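Local coordinates for oligoribonuclease (Colwellia psychrerythraea, PDB 6A4D), which probably trims very short RNA fragments to mononucleotides as an exonuclease of the RNase H-like superfamily, and binds the thymidine phosphodiester analogue pNP-TMP, at residues L85-A88 / T89-L93. The protein carries 1 engineered substitution. Sequence-based numbering, arbitrary orientation.
Sequences LAHA and TKESL
Glu-91 folds back along the helix and lays its aliphatic CG over one face of the His-87 ring, one turn earlier. Glu-91 CG sits 3.8 Å from the centroid of the His-87 ring, a CH-pi contact shifted toward the rim near NE2. Two torsions set this up: His-87 carries its CG anti to the backbone N (chi1 -179°), and Glu-91 bends at chi2 (-49°), which carries its carboxylate out past the CE1-NE2 edge of the imidazole, above the ring plane. The two flat groups end up almost parallel, 6° apart, with OE2 of Glu-91 3.6 Å from CE1 of His-87. The remaining gap of 4.1 Å between that OE2 and ND1 of His-87 is too wide for a salt bridge. The carboxylate might still favour a protonated imidazole, but the Lys-90 ammonium, its NZ 5.7 Å from His-87 ND1, would work against this.

All of this lies on the first turns of helix 85-99, which packs against the mixed beta-sheet of the RNase H-like exonuclease fold. Ala-88 and Glu-91 touch Phe-49 of strand 42-50, and Ser-92 meets Ile-33 of strand 28-36.

On other faces of the helix, two hydroxyls return to the backbone. Thr-89 OG1 donates to Leu-85 O at 2.8 Å, reaching it from above the carbonyl plane, while Thr-89 N approaches the same oxygen nearly head-on. Ser-92, a buried residue, repeats the pattern: with OG held beside its own backbone N, the hydroxyl directs its proton to Ala-88 O at 2.9 Å, and Ser-92 N bonds to that same Ala-88 O at 2.7 Å.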
loop_
_atom_site.group_PDB
_atom_site.type_symbol
_atom_site.label_atom_id
_atom_site.label_comp_id
_atom_site.label_asym_id
_atom_site.label_seq_id
_atom_site.Cartn_x
_atom_site.Cartn_y
_atom_site.Cartn_z
ATOM N N LEU A 85 -23.407 1.153 6.608
ATOM C CA LEU A 85 -22.025 1.569 6.451
ATOM C C LEU A 85 -21.778 2.940 7.042
ATOM O O LEU A 85 -20.757 3.125 7.733
ATOM C CB LEU A 85 -21.647 1.551 4.984
ATOM C CG LEU A 85 -20.206 1.690 4.538
ATOM C CD1 LEU A 85 -19.289 0.614 5.114
ATOM C CD2 LEU A 85 -20.203 1.634 3.031
ATOM N N ALA A 86 -22.722 3.878 6.804
ATOM C CA ALA A 86 -22.697 5.189 7.439
ATOM C C ALA A 86 -22.498 5.032 8.938
ATOM O O ALA A 86 -21.667 5.728 9.530
ATOM C CB ALA A 86 -23.972 5.995 7.155
ATOM N N HIS A 87 -23.242 4.115 9.542
ATOM C CA HIS A 87 -23.188 3.942 10.969
ATOM C C HIS A 87 -21.799 3.468 11.388
ATOM O O HIS A 87 -21.200 4.032 12.290
ATOM C CB HIS A 87 -24.271 2.963 11.474
ATOM C CG HIS A 87 -24.251 2.777 12.961
ATOM N ND1 HIS A 87 -24.574 3.789 13.843
ATOM C CD2 HIS A 87 -23.909 1.712 13.726
ATOM C CE1 HIS A 87 -24.438 3.356 15.084
ATOM N NE2 HIS A 87 -24.055 2.098 15.042
ATOM N N ALA A 88 -21.321 2.417 10.730
ATOM C CA ALA A 88 -19.999 1.818 11.007
ATOM C C ALA A 88 -18.909 2.859 10.893
ATOM O O ALA A 88 -18.042 2.984 11.753
ATOM C CB ALA A 88 -19.726 0.665 10.054
ATOM N N THR A 89 -18.995 3.650 9.850
ATOM C CA THR A 89 -18.041 4.739 9.594
ATOM C C THR A 89 -18.005 5.749 10.712
ATOM O O THR A 89 -16.934 6.173 11.136
ATOM C CB THR A 89 -18.415 5.407 8.294
ATOM O OG1 THR A 89 -18.334 4.406 7.272
ATOM C CG2 THR A 89 -17.509 6.571 7.962
ATOM N N LYS A 90 -19.185 6.103 11.213
ATOM C CA LYS A 90 -19.324 7.056 12.292
ATOM C C LYS A 90 -18.754 6.505 13.601
ATOM O O LYS A 90 -17.911 7.163 14.253
ATOM C CB LYS A 90 -20.782 7.460 12.420
ATOM C CG LYS A 90 -21.068 8.635 13.355
ATOM C CD LYS A 90 -22.520 8.586 13.802
ATOM C CE LYS A 90 -22.860 9.524 14.929
ATOM N NZ LYS A 90 -24.288 9.281 15.303
ATOM N N GLU A 91 -19.195 5.310 13.976
ATOM C CA GLU A 91 -18.620 4.604 15.131
ATOM C C GLU A 91 -17.109 4.451 15.042
ATOM O O GLU A 91 -16.393 4.831 15.977
ATOM C CB GLU A 91 -19.245 3.227 15.308
ATOM C CG GLU A 91 -20.759 3.208 15.589
ATOM C CD GLU A 91 -21.191 4.157 16.707
ATOM O OE1 GLU A 91 -21.070 3.810 17.911
ATOM O OE2 GLU A 91 -21.653 5.269 16.370
ATOM N N SER A 92 -16.626 3.926 13.902
ATOM C CA SER A 92 -15.164 3.694 13.681
ATOM C C SER A 92 -14.326 4.960 13.798
ATOM O O SER A 92 -13.275 4.947 14.458
ATOM C CB SER A 92 -14.945 3.019 12.355
ATOM O OG SER A 92 -15.522 1.723 12.412
ATOM N N LEU A 93 -14.809 6.053 13.215
ATOM C CA LEU A 93 -14.127 7.328 13.292
ATOM C C LEU A 93 -14.027 7.822 14.725
ATOM O O LEU A 93 -12.953 8.196 15.178
ATOM C CB LEU A 93 -14.811 8.380 12.448
ATOM C CG LEU A 93 -14.089 9.723 12.398
ATOM C CD1 LEU A 93 -12.587 9.593 12.090
ATOM C CD2 LEU A 93 -14.774 10.669 11.410
#